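Local atomic coordinates of arylesterase (Sulfolobus solfataricus, PDB entry 5L2P), a protein that hydrolyses aromatic esters, p-nitrophenyl esters of fatty acids and aryl dialkyl phosphates such as paraoxon. Residues P184-D189 and R254-A259; N160-T165 and T177-V182; G76-F81 and K149-G154; A85-S90 and V210-K215. All coordinates share one frame; numbering follows the deposited sequence.

Contact 1: P184-D189 and R254-A259; sequences PFVYLD and RDQGEA
Hydrogen bonding centres on one atom, OE1 of Gln-256, which accepts two successive backbone N-H groups of the loop 184-189. Val-186 N lies in the plane of the side-chain amide, on a lone pair of OE1, at 2.9 Å with an N-H...O angle of 161°. Tyr-187 N stands above that plane and makes a longer, more bent bond to OE1 of 3.2 Å. CG of Gln-256 occupies the crowded position between its backbone N and carbonyl carbon (chi1 67°), and from there the chain runs extended into the loop. An alanine here would remove both acceptor bonds and would probably loosen the loop at Val-186 and Tyr-187 from the helix. The carboxylate of Asp-189 turns to Ser-192.

Van der Waals packing surrounds the amide. Val-186 CG2 lies 3.7 Å from Gln-256 CB, the two side chains sliding past each other in opposite directions. OE1 sits over one face of the Phe-185 ring, and Asp-189 CB comes to 3.6 Å from Gln-256 NE2. Pro-184 CG meets Gly-257 CA at 4.2 Å.

Within the helix, Arg-254 grips Asp-255 OD1 side-on with NE and NH2, while Glu-258 pairs outward with Arg-275 and with Lys-193 of the second subunit.

In this alpha/beta hydrolase fold the contact ties the loop after strand 178-182 to the helix that follows the probable catalytic acid, Asp-251.

Contact 2: N160-T165 and T177-V182; sequences NLVAAT and TAQVPV
Leu-161 O is gripped twice, both times by Thr-165 one helical turn on: the backbone N bonds to it at 2.9 Å, and OG1 donates to it at 2.6 Å from above the carbonyl plane. CB of Thr-165 carries OG1 back along the helix because that oxygen stands anti to the carbonyl carbon (chi1 -73°).

Contact with the strand falls mainly to Val-162. Its CG1, anti to the backbone N (chi1 166°), reaches down between two side chains that rise from the same strand face. On one flank it meets Gln-179 CB at 3.7 Å, the two side chains crossing obliquely; on the other it touches Pro-181 CD at 4.0 Å, and the Pro-181 N is about as near. Gln-179 starts in the crowded rotamer and then extends, so that its OE1 also passes beside Val-162 CG1 and faces Ala-163 CA at 4.2 Å. The amide is held outside the pair: NE2 bonds to Pro-241 O, and OE1 has a weak bond with Ser-166 OG.

Segment axes approach to 7.4 Å and run roughly antiparallel, at 148°, as expected where helix 157-171 returns the chain in the beta-alpha-beta unit between strands 150-155 and 178-182. Helix and strand meet mainly through buried carbon surface, so their fit probably rests more on shape than on directional bonds, while the polar groups find partners along the helix or beyond.

Contact 3: G76-F81 and K149-G154; sequences GLVMHF and KIATFG
Two neighbouring parallel strands at the heart of the alpha/beta hydrolase sheet meet here, the second of them running into the turn that bears Ser-156, the probable nucleophile. They keep one register from Leu-77 with Ile-150 to His-80 with Phe-153. Five backbone bonds alternate between them: Leu-77 N to Lys-149 O, Ala-151 N to Leu-77 O at 2.7 Å, Met-79 N to Ala-151 O, Phe-153 N to Met-79 O, and Phe-81 N to Phe-153 O at 2.9 Å.

Leu-77, Met-79, Phe-81, Ile-150 and Thr-152 share the face covered by helices 124-138 and 157-171. Here Leu-77 CD2 lies 4.1 Å from Ile-150 CG2, the branches pointing the same way, and Thr-152 CG2 touches both Met-79 CB and Phe-81 CE2.

On the other face, His-80 and Phe-153 leave the sheet side by side, each CG anti to its backbone N. The edge of Phe-153 is turned toward the imidazole face in an offset edge-to-face pair, centroids 5.1 Å apart and planes at 69°; CD1 of Phe-153 approaches CD2 of His-80 to 3.4 Å. Val-78 CG1 packs at 3.8 Å against Phe-153 CB. Ser-98 and Glu-94 bond to the two His-80 nitrogens and fix its ring rotation. An alanine in place of His-80 would remove the ring and would probably leave Phe-153 less firmly placed and Glu-94 and Ser-98 without this partner.

Gly-154 opens a GxSxG sequence, consistent with the nucleophile elbow of alpha/beta hydrolases.

Contact 4: A85-S90 and V210-K215; sequences AWILGS and VDYGVK
Trp-86 and Val-214 lie side by side and point the same way; with CG anti to the carbonyl carbon (chi1 -52°), the indole of Trp-86 lays its six-membered ring beside the helix. CZ3 of Trp-86 touches Val-214 CG2 at 4.0 Å, and the adjoining CE3 is equally close to Gly-213 O. The loop itself is tightly turned: Ala-85 and Trp-86 both have positive phi, 56° and 63°. At the far side of the indole, NE1 bonds to Asn-160 OD1, while Tyr-217 stacks on its ring.

Ile-87 makes a second, looser touch. Its CD1 reaches the ring of Tyr-212 at CE2, 4.5 Å away. Between these two pairs Gly-213 brings only backbone to the loop, its CA 5.8 Å from that of Ala-85, whose CB points toward the helix. Asp-211 stands at the N-cap position of the helix, and its carbonyl O accepts from Lys-215 N.

The loop 85-90 leaves the proposed oxyanion-hole sequence His-82 to Gly-84 after strand 77-81 and leads to helix 95-105. Helix 212-217 packs on one part of it, and helix 27-39 meets the loop at Leu-88.

How the contacts relate
Along the chain, contact 3 opens first and crosses contact 4; contact 2 falls inside the loop that contact 4 closes, and contact 1 also crosses contact 4. Contacts 2 and 3, centres 9 Å apart, share the sheet: strands 150-155 and 178-182 are neighbours, and Val-162 packs on the Phe-153 to Gly-154 backbone. Contacts 1 and 4 lie 16 Å apart, joined by Phe-185 against Trp-86, edge to face. Asn-160 links contact 2 to contacts 1 and 4, bonding to Phe-185 O and Trp-86 NE1. Strand 150-155 thus leads to Ser-156, the probable nucleophile, while the loops of contacts 1 and 4 bring Phe-185 and Ala-85 each to about 6 Å from it, side chain to side chain.

Contact 1: P184-D189 and R254-A259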
loop_
_atom_site.group_PDB
_atom_site.type_symbol
_atom_site.label_atom_id
_atom_site.label_comp_id
_atom_site.label_asym_id
_atom_site.label_seq_id
_atom_site.Cartn_x
_atom_site.Cartn_y
_atom_site.Cartn_z
ATOM N N PRO A 184 10.583 -14.523 -7.039
ATOM C CA PRO A 184 10.758 -14.643 -8.462
ATOM C C PRO A 184 10.637 -13.373 -9.309
ATOM O O PRO A 184 9.898 -12.431 -8.966
ATOM C CB PRO A 184 9.562 -15.552 -8.857
ATOM C CG PRO A 184 8.480 -15.154 -7.920
ATOM C CD PRO A 184 9.189 -14.857 -6.622
ATOM N N PHE A 185 11.328 -13.393 -10.446
ATOM C CA PHE A 185 11.031 -12.503 -11.577
ATOM C C PHE A 185 10.036 -13.202 -12.500
ATOM O O PHE A 185 10.311 -14.291 -13.005
ATOM C CB PHE A 185 12.317 -12.170 -12.341
ATOM C CG PHE A 185 12.105 -11.326 -13.557
ATOM C CD1 PHE A 185 11.675 -11.893 -14.765
ATOM C CD2 PHE A 185 12.322 -9.959 -13.518
ATOM C CE1 PHE A 185 11.486 -11.104 -15.906
ATOM C CE2 PHE A 185 12.114 -9.181 -14.659
ATOM C CZ PHE A 185 11.698 -9.764 -15.844
ATOM N N VAL A 186 8.894 -12.557 -12.750
ATOM C CA VAL A 186 7.849 -13.129 -13.623
ATOM C C VAL A 186 7.343 -12.188 -14.709
ATOM O O VAL A 186 6.529 -12.592 -15.537
ATOM C CB VAL A 186 6.636 -13.593 -12.809
ATOM C CG1 VAL A 186 7.008 -14.776 -11.953
ATOM C CG2 VAL A 186 6.049 -12.482 -11.934
ATOM N N TYR A 187 7.828 -10.952 -14.736
ATOM C CA TYR A 187 7.282 -9.935 -15.632
ATOM C C TYR A 187 8.171 -8.685 -15.678
ATOM O O TYR A 187 8.897 -8.394 -14.719
ATOM C CB TYR A 187 5.861 -9.515 -15.130
ATOM C CG TYR A 187 5.112 -8.625 -16.100
ATOM C CD1 TYR A 187 4.788 -9.086 -17.375
ATOM C CD2 TYR A 187 4.745 -7.321 -15.762
ATOM C CE1 TYR A 187 4.150 -8.275 -18.296
ATOM C CE2 TYR A 187 4.033 -6.514 -16.665
ATOM C CZ TYR A 187 3.745 -7.003 -17.938
ATOM O OH TYR A 187 3.082 -6.258 -18.912
ATOM N N LEU A 188 8.104 -7.944 -16.776
ATOM C CA LEU A 188 8.721 -6.624 -16.852
ATOM C C LEU A 188 7.803 -5.608 -16.196
ATOM O O LEU A 188 7.045 -4.894 -16.846
ATOM C CB LEU A 188 9.000 -6.214 -18.305
ATOM C CG LEU A 188 9.940 -5.016 -18.462
ATOM C CD1 LEU A 188 11.405 -5.423 -18.201
ATOM C CD2 LEU A 188 9.776 -4.452 -19.858
ATOM N N ASP A 189 7.859 -5.552 -14.885
ATOM C CA ASP A 189 7.016 -4.659 -14.109
ATOM C C ASP A 189 7.570 -3.260 -14.023
ATOM O O ASP A 189 8.571 -3.042 -13.393
ATOM C CB ASP A 189 6.874 -5.228 -12.698
ATOM C CG ASP A 189 6.134 -4.328 -11.765
ATOM O OD1 ASP A 189 5.240 -3.564 -12.185
ATOM O OD2 ASP A 189 6.441 -4.416 -10.572
ATOM N N ARG A 254 8.617 -7.654 -5.386
ATOM C CA ARG A 254 7.549 -8.100 -4.481
ATOM C C ARG A 254 6.189 -8.178 -5.143
ATOM O O ARG A 254 5.515 -9.193 -5.062
ATOM C CB ARG A 254 7.474 -7.177 -3.276
ATOM C CG ARG A 254 6.444 -7.538 -2.200
ATOM C CD ARG A 254 6.236 -6.375 -1.221
ATOM N NE ARG A 254 5.483 -5.290 -1.845
ATOM C CZ ARG A 254 5.403 -4.056 -1.396
ATOM N NH1 ARG A 254 6.043 -3.698 -0.304
ATOM N NH2 ARG A 254 4.657 -3.170 -2.057
ATOM N N ASP A 255 5.774 -7.102 -5.798
ATOM C CA ASP A 255 4.383 -7.017 -6.300
ATOM C C ASP A 255 4.102 -7.963 -7.461
ATOM O O ASP A 255 3.020 -8.573 -7.511
ATOM C CB ASP A 255 4.008 -5.572 -6.637
ATOM C CG ASP A 255 3.868 -4.693 -5.350
ATOM O OD1 ASP A 255 3.658 -5.281 -4.261
ATOM O OD2 ASP A 255 3.986 -3.453 -5.421
ATOM N N GLN A 256 5.053 -8.154 -8.371
ATOM C CA GLN A 256 4.895 -9.127 -9.469
ATOM C C GLN A 256 4.803 -10.557 -8.971
ATOM O O GLN A 256 4.016 -11.344 -9.509
ATOM C CB GLN A 256 6.013 -9.018 -10.529
ATOM C CG GLN A 256 7.398 -9.397 -10.088
ATOM C CD GLN A 256 8.448 -8.965 -11.104
ATOM O OE1 GLN A 256 8.905 -9.753 -11.957
ATOM N NE2 GLN A 256 8.836 -7.705 -11.025
ATOM N N GLY A 257 5.598 -10.914 -7.955
ATOM C CA GLY A 257 5.486 -12.226 -7.324
ATOM C C GLY A 257 4.108 -12.452 -6.689
ATOM O O GLY A 257 3.508 -13.486 -6.856
ATOM N N GLU A 258 3.625 -11.496 -5.924
ATOM C CA GLU A 258 2.291 -11.597 -5.316
ATOM C C GLU A 258 1.168 -11.628 -6.365
ATOM O O GLU A 258 0.238 -12.364 -6.215
ATOM C CB GLU A 258 2.083 -10.485 -4.289
ATOM C CG GLU A 258 2.996 -10.679 -3.058
ATOM C CD GLU A 258 2.896 -9.562 -2.027
ATOM O OE1 GLU A 258 2.381 -8.453 -2.332
ATOM O OE2 GLU A 258 3.341 -9.783 -0.892
ATOM N N ALA A 259 1.352 -10.907 -7.467
ATOM C CA ALA A 259 0.486 -11.010 -8.633
ATOM C C ALA A 259 0.426 -12.381 -9.274
ATOM O O ALA A 259 -0.636 -12.846 -9.663
ATOM C CB ALA A 259 0.930 -10.005 -9.672
#

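Contact 2: N160-T165 and T177-V182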
loop_
_atom_site.group_PDB
_atom_site.type_symbol
_atom_site.label_atom_id
_atom_site.label_comp_id
_atom_site.label_asym_id
_atom_site.label_seq_id
_atom_site.Cartn_x
_atom_site.Cartn_y
_atom_site.Cartn_z
ATOM N N ASN A 160 12.116 -17.390 -11.457
ATOM C CA ASN A 160 11.706 -17.256 -12.861
ATOM C C ASN A 160 11.700 -18.597 -13.583
ATOM O O ASN A 160 10.743 -18.917 -14.312
ATOM C CB ASN A 160 12.646 -16.335 -13.609
ATOM C CG ASN A 160 12.307 -16.225 -15.084
ATOM O OD1 ASN A 160 13.100 -16.615 -15.979
ATOM N ND2 ASN A 160 11.122 -15.646 -15.365
ATOM N N LEU A 161 12.794 -19.365 -13.377
ATOM C CA LEU A 161 12.996 -20.668 -14.035
ATOM C C LEU A 161 12.015 -21.730 -13.531
ATOM O O LEU A 161 11.572 -22.576 -14.296
ATOM C CB LEU A 161 14.434 -21.105 -13.857
ATOM C CG LEU A 161 15.481 -20.221 -14.560
ATOM C CD1 LEU A 161 16.888 -20.463 -14.042
ATOM C CD2 LEU A 161 15.419 -20.464 -16.062
ATOM N N VAL A 162 11.637 -21.635 -12.257
ATOM C CA VAL A 162 10.575 -22.462 -11.690
ATOM C C VAL A 162 9.218 -22.204 -12.395
ATOM O O VAL A 162 8.518 -23.135 -12.792
ATOM C CB VAL A 162 10.399 -22.210 -10.180
ATOM C CG1 VAL A 162 9.084 -22.806 -9.668
ATOM C CG2 VAL A 162 11.572 -22.787 -9.391
ATOM N N ALA A 163 8.882 -20.943 -12.580
ATOM C CA ALA A 163 7.594 -20.592 -13.227
ATOM C C ALA A 163 7.619 -20.985 -14.697
ATOM O O ALA A 163 6.645 -21.571 -15.214
ATOM C CB ALA A 163 7.293 -19.109 -13.087
ATOM N N ALA A 164 8.756 -20.725 -15.363
ATOM C CA ALA A 164 8.901 -21.037 -16.801
ATOM C C ALA A 164 8.846 -22.548 -17.058
ATOM O O ALA A 164 8.222 -23.000 -17.992
ATOM C CB ALA A 164 10.197 -20.447 -17.340
ATOM N N THR A 165 9.540 -23.302 -16.222
ATOM C CA THR A 165 9.554 -24.750 -16.241
ATOM C C THR A 165 8.200 -25.375 -16.086
ATOM O O THR A 165 7.943 -26.434 -16.635
ATOM C CB THR A 165 10.369 -25.216 -15.021
ATOM O OG1 THR A 165 11.761 -24.951 -15.260
ATOM C CG2 THR A 165 10.176 -26.660 -14.675
ATOM N N THR A 177 4.760 -32.238 -8.722
ATOM C CA THR A 177 3.872 -32.213 -7.577
ATOM C C THR A 177 3.751 -30.822 -6.980
ATOM O O THR A 177 2.705 -30.485 -6.426
ATOM C CB THR A 177 4.265 -33.269 -6.507
ATOM O OG1 THR A 177 3.281 -33.284 -5.470
ATOM C CG2 THR A 177 5.602 -32.962 -5.889
ATOM N N ALA A 178 4.805 -30.022 -7.090
ATOM C CA ALA A 178 4.838 -28.689 -6.500
ATOM C C ALA A 178 5.860 -27.765 -7.155
ATOM O O ALA A 178 6.763 -28.200 -7.845
ATOM C CB ALA A 178 5.138 -28.791 -5.023
ATOM N N GLN A 179 5.672 -26.461 -6.948
ATOM C CA GLN A 179 6.621 -25.442 -7.406
ATOM C C GLN A 179 6.803 -24.397 -6.311
ATOM O O GLN A 179 5.830 -23.946 -5.685
ATOM C CB GLN A 179 6.108 -24.765 -8.688
ATOM C CG GLN A 179 4.732 -24.123 -8.545
ATOM C CD GLN A 179 4.395 -23.291 -9.766
ATOM O OE1 GLN A 179 5.272 -22.586 -10.320
ATOM N NE2 GLN A 179 3.121 -23.374 -10.223
ATOM N N VAL A 180 8.054 -24.003 -6.091
ATOM C CA VAL A 180 8.371 -23.059 -5.049
ATOM C C VAL A 180 9.250 -21.929 -5.569
ATOM O O VAL A 180 10.451 -21.933 -5.352
ATOM C CB VAL A 180 9.045 -23.757 -3.858
ATOM C CG1 VAL A 180 9.186 -22.812 -2.673
ATOM C CG2 VAL A 180 8.204 -24.953 -3.432
ATOM N N PRO A 181 8.631 -20.941 -6.251
ATOM C CA PRO A 181 9.367 -19.741 -6.626
ATOM C C PRO A 181 9.495 -18.789 -5.455
ATOM O O PRO A 181 8.492 -18.298 -4.918
ATOM C CB PRO A 181 8.514 -19.135 -7.747
ATOM C CG PRO A 181 7.148 -19.661 -7.521
ATOM C CD PRO A 181 7.232 -20.910 -6.718
ATOM N N VAL A 182 10.734 -18.530 -5.061
ATOM C CA VAL A 182 11.024 -17.599 -3.995
ATOM C C VAL A 182 11.537 -16.305 -4.636
ATOM O O VAL A 182 12.420 -16.307 -5.500
ATOM C CB VAL A 182 12.087 -18.183 -3.077
ATOM C CG1 VAL A 182 12.490 -17.187 -1.987
ATOM C CG2 VAL A 182 11.581 -19.479 -2.482
#

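Contact 3: G76-F81 and K149-G154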
loop_
_atom_site.group_PDB
_atom_site.type_symbol
_atom_site.label_atom_id
_atom_site.label_comp_id
_atom_site.label_asym_id
_atom_site.label_seq_id
_atom_site.Cartn_x
_atom_site.Cartn_y
_atom_site.Cartn_z
ATOM N N GLY A 76 10.515 -38.254 -2.158
ATOM C CA GLY A 76 10.388 -37.060 -2.950
ATOM C C GLY A 76 11.682 -36.509 -3.479
ATOM O O GLY A 76 12.752 -36.908 -3.049
ATOM N N LEU A 77 11.563 -35.611 -4.455
ATOM C CA LEU A 77 12.701 -34.989 -5.096
ATOM C C LEU A 77 12.446 -33.520 -5.322
ATOM O O LEU A 77 11.393 -33.143 -5.787
ATOM C CB LEU A 77 12.986 -35.671 -6.431
ATOM C CG LEU A 77 14.030 -35.002 -7.342
ATOM C CD1 LEU A 77 15.409 -35.150 -6.749
ATOM C CD2 LEU A 77 13.956 -35.511 -8.777
ATOM N N VAL A 78 13.440 -32.690 -5.002
ATOM C CA VAL A 78 13.365 -31.259 -5.207
ATOM C C VAL A 78 14.450 -30.802 -6.157
ATOM O O VAL A 78 15.625 -30.961 -5.866
ATOM C CB VAL A 78 13.506 -30.509 -3.885
ATOM C CG1 VAL A 78 13.509 -28.991 -4.107
ATOM C CG2 VAL A 78 12.385 -30.918 -2.912
ATOM N N MET A 79 14.049 -30.263 -7.312
ATOM C CA MET A 79 14.984 -29.680 -8.259
ATOM C C MET A 79 15.232 -28.241 -7.853
ATOM O O MET A 79 14.281 -27.457 -7.710
ATOM C CB MET A 79 14.431 -29.689 -9.658
ATOM C CG MET A 79 14.078 -31.055 -10.199
ATOM S SD MET A 79 15.483 -32.130 -10.387
ATOM C CE MET A 79 16.538 -31.212 -11.481
ATOM N N HIS A 80 16.509 -27.888 -7.699
ATOM C CA HIS A 80 16.866 -26.572 -7.216
ATOM C C HIS A 80 17.610 -25.796 -8.305
ATOM O O HIS A 80 18.658 -26.217 -8.760
ATOM C CB HIS A 80 17.730 -26.709 -5.965
ATOM C CG HIS A 80 18.182 -25.394 -5.386
ATOM N ND1 HIS A 80 19.215 -25.298 -4.478
ATOM C CD2 HIS A 80 17.749 -24.124 -5.594
ATOM C CE1 HIS A 80 19.398 -24.035 -4.141
ATOM N NE2 HIS A 80 18.515 -23.301 -4.799
ATOM N N PHE A 81 17.044 -24.664 -8.713
ATOM C CA PHE A 81 17.667 -23.785 -9.668
ATOM C C PHE A 81 18.119 -22.525 -8.940
ATOM O O PHE A 81 17.281 -21.843 -8.311
ATOM C CB PHE A 81 16.670 -23.430 -10.759
ATOM C CG PHE A 81 15.898 -24.609 -11.318
ATOM C CD1 PHE A 81 16.531 -25.781 -11.627
ATOM C CD2 PHE A 81 14.555 -24.505 -11.563
ATOM C CE1 PHE A 81 15.845 -26.846 -12.178
ATOM C CE2 PHE A 81 13.836 -25.568 -12.126
ATOM C CZ PHE A 81 14.492 -26.755 -12.412
ATOM N N LYS A 149 6.420 -37.434 -7.326
ATOM C CA LYS A 149 6.801 -36.575 -6.197
ATOM C C LYS A 149 8.015 -35.695 -6.508
ATOM O O LYS A 149 8.900 -35.526 -5.689
ATOM C CB LYS A 149 7.069 -37.394 -4.944
ATOM C CG LYS A 149 5.879 -38.115 -4.379
ATOM C CD LYS A 149 6.325 -38.903 -3.150
ATOM C CE LYS A 149 5.259 -39.770 -2.513
ATOM N NZ LYS A 149 4.103 -38.955 -2.150
ATOM N N ILE A 150 8.026 -35.107 -7.695
ATOM C CA ILE A 150 9.067 -34.189 -8.125
ATOM C C ILE A 150 8.607 -32.734 -7.969
ATOM O O ILE A 150 7.620 -32.320 -8.590
ATOM C CB ILE A 150 9.475 -34.462 -9.587
ATOM C CG1 ILE A 150 9.893 -35.934 -9.735
ATOM C CG2 ILE A 150 10.590 -33.505 -10.008
ATOM C CD1 ILE A 150 10.300 -36.345 -11.150
ATOM N N ALA A 151 9.336 -31.951 -7.164
ATOM C CA ALA A 151 9.031 -30.533 -6.988
ATOM C C ALA A 151 10.182 -29.664 -7.505
ATOM O O ALA A 151 11.332 -30.131 -7.591
ATOM C CB ALA A 151 8.814 -30.235 -5.522
ATOM N N THR A 152 9.880 -28.398 -7.831
ATOM C CA THR A 152 10.871 -27.442 -8.209
ATOM C C THR A 152 10.989 -26.287 -7.214
ATOM O O THR A 152 10.017 -25.887 -6.586
ATOM C CB THR A 152 10.604 -26.897 -9.607
ATOM O OG1 THR A 152 9.285 -26.355 -9.683
ATOM C CG2 THR A 152 10.822 -27.994 -10.678
ATOM N N PHE A 153 12.205 -25.747 -7.071
ATOM C CA PHE A 153 12.503 -24.693 -6.113
ATOM C C PHE A 153 13.544 -23.750 -6.715
ATOM O O PHE A 153 14.428 -24.179 -7.446
ATOM C CB PHE A 153 12.996 -25.328 -4.832
ATOM C CG PHE A 153 13.503 -24.356 -3.821
ATOM C CD1 PHE A 153 14.842 -23.961 -3.845
ATOM C CD2 PHE A 153 12.669 -23.870 -2.810
ATOM C CE1 PHE A 153 15.345 -23.065 -2.905
ATOM C CE2 PHE A 153 13.153 -22.960 -1.869
ATOM C CZ PHE A 153 14.513 -22.576 -1.914
ATOM N N GLY A 154 13.432 -22.458 -6.447
ATOM C CA GLY A 154 14.295 -21.499 -7.059
ATOM C C GLY A 154 14.141 -20.119 -6.488
ATOM O O GLY A 154 13.061 -19.743 -6.092
#

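Contact 4: A85-S90 and V210-K215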
loop_
_atom_site.group_PDB
_atom_site.type_symbol
_atom_site.label_atom_id
_atom_site.label_comp_id
_atom_site.label_asym_id
_atom_site.label_seq_id
_atom_site.Cartn_x
_atom_site.Cartn_y
_atom_site.Cartn_z
ATOM N N ALA A 85 20.258 -13.475 -11.530
ATOM C CA ALA A 85 19.894 -12.633 -12.657
ATOM C C ALA A 85 20.303 -13.184 -14.018
ATOM O O ALA A 85 20.620 -12.426 -14.950
ATOM C CB ALA A 85 20.464 -11.252 -12.469
ATOM N N TRP A 86 20.251 -14.509 -14.142
ATOM C CA TRP A 86 20.583 -15.206 -15.385
ATOM C C TRP A 86 22.051 -15.026 -15.847
ATOM O O TRP A 86 22.413 -15.613 -16.864
ATOM C CB TRP A 86 19.642 -14.797 -16.524
ATOM C CG TRP A 86 18.197 -14.883 -16.248
ATOM C CD1 TRP A 86 17.437 -16.022 -16.144
ATOM C CD2 TRP A 86 17.302 -13.801 -16.067
ATOM N NE1 TRP A 86 16.109 -15.712 -15.893
ATOM C CE2 TRP A 86 15.994 -14.351 -15.856
ATOM C CE3 TRP A 86 17.457 -12.434 -16.060
ATOM C CZ2 TRP A 86 14.863 -13.552 -15.643
ATOM C CZ3 TRP A 86 16.342 -11.645 -15.853
ATOM C CH2 TRP A 86 15.058 -12.205 -15.652
ATOM N N ILE A 87 22.864 -14.256 -15.105
ATOM C CA ILE A 87 24.223 -13.925 -15.524
ATOM C C ILE A 87 25.322 -14.339 -14.541
ATOM O O ILE A 87 26.504 -14.291 -14.874
ATOM C CB ILE A 87 24.372 -12.429 -15.811
ATOM C CG1 ILE A 87 24.014 -11.577 -14.598
ATOM C CG2 ILE A 87 23.512 -12.035 -16.999
ATOM C CD1 ILE A 87 24.365 -10.095 -14.787
ATOM N N LEU A 88 24.938 -14.721 -13.323
ATOM C CA LEU A 88 25.886 -15.226 -12.349
ATOM C C LEU A 88 25.225 -16.201 -11.386
ATOM O O LEU A 88 24.096 -16.574 -11.567
ATOM C CB LEU A 88 26.559 -14.081 -11.609
ATOM C CG LEU A 88 25.713 -13.080 -10.823
ATOM C CD1 LEU A 88 25.321 -13.562 -9.423
ATOM C CD2 LEU A 88 26.580 -11.819 -10.723
ATOM N N GLY A 89 25.980 -16.662 -10.390
ATOM C CA GLY A 89 25.537 -17.686 -9.462
ATOM C C GLY A 89 25.862 -19.081 -9.965
ATOM O O GLY A 89 26.242 -19.286 -11.127
ATOM N N SER A 90 25.676 -20.053 -9.086
ATOM C CA SER A 90 25.971 -21.441 -9.420
ATOM C C SER A 90 25.420 -22.368 -8.336
ATOM O O SER A 90 24.769 -21.912 -7.386
ATOM C CB SER A 90 27.511 -21.671 -9.545
ATOM O OG SER A 90 28.143 -21.503 -8.295
ATOM N N VAL A 210 14.305 -1.102 -19.092
ATOM C CA VAL A 210 14.859 -2.461 -19.207
ATOM C C VAL A 210 16.215 -2.507 -18.484
ATOM O O VAL A 210 17.163 -1.845 -18.898
ATOM C CB VAL A 210 15.054 -2.877 -20.686
ATOM C CG1 VAL A 210 15.399 -4.344 -20.782
ATOM C CG2 VAL A 210 13.800 -2.618 -21.503
ATOM N N ASP A 211 16.335 -3.297 -17.418
ATOM C CA ASP A 211 17.586 -3.326 -16.669
ATOM C C ASP A 211 18.653 -4.196 -17.350
ATOM O O ASP A 211 18.392 -4.913 -18.334
ATOM C CB ASP A 211 17.405 -3.729 -15.209
ATOM C CG ASP A 211 17.207 -5.218 -15.028
ATOM O OD1 ASP A 211 16.409 -5.814 -15.784
ATOM O OD2 ASP A 211 17.876 -5.792 -14.144
ATOM N N TYR A 212 19.864 -4.073 -16.800
ATOM C CA TYR A 212 21.062 -4.674 -17.350
ATOM C C TYR A 212 20.939 -6.183 -17.464
ATOM O O TYR A 212 21.351 -6.754 -18.479
ATOM C CB TYR A 212 22.255 -4.318 -16.464
ATOM C CG TYR A 212 23.569 -4.864 -16.927
ATOM C CD1 TYR A 212 24.031 -4.587 -18.204
ATOM C CD2 TYR A 212 24.368 -5.648 -16.082
ATOM C CE1 TYR A 212 25.254 -5.080 -18.647
ATOM C CE2 TYR A 212 25.607 -6.134 -16.509
ATOM C CZ TYR A 212 26.037 -5.861 -17.799
ATOM O OH TYR A 212 27.257 -6.334 -18.269
ATOM N N GLY A 213 20.390 -6.825 -16.436
ATOM C CA GLY A 213 20.315 -8.274 -16.423
ATOM C C GLY A 213 19.418 -8.831 -17.502
ATOM O O GLY A 213 19.743 -9.826 -18.119
ATOM N N VAL A 214 18.274 -8.182 -17.724
ATOM C CA VAL A 214 17.327 -8.587 -18.760
ATOM C C VAL A 214 17.938 -8.392 -20.153
ATOM O O VAL A 214 17.844 -9.265 -20.968
ATOM C CB VAL A 214 15.992 -7.792 -18.632
ATOM C CG1 VAL A 214 15.026 -8.101 -19.777
ATOM C CG2 VAL A 214 15.313 -8.112 -17.310
ATOM N N LYS A 215 18.559 -7.251 -20.416
ATOM C CA LYS A 215 19.206 -6.983 -21.710
ATOM C C LYS A 215 20.256 -8.034 -22.080
ATOM O O LYS A 215 20.427 -8.362 -23.251
ATOM C CB LYS A 215 19.901 -5.625 -21.707
ATOM C CG LYS A 215 18.979 -4.433 -21.836
ATOM C CD LYS A 215 19.794 -3.149 -21.787
ATOM C CE LYS A 215 18.905 -1.905 -21.846
ATOM N NZ LYS A 215 18.515 -1.563 -23.249
#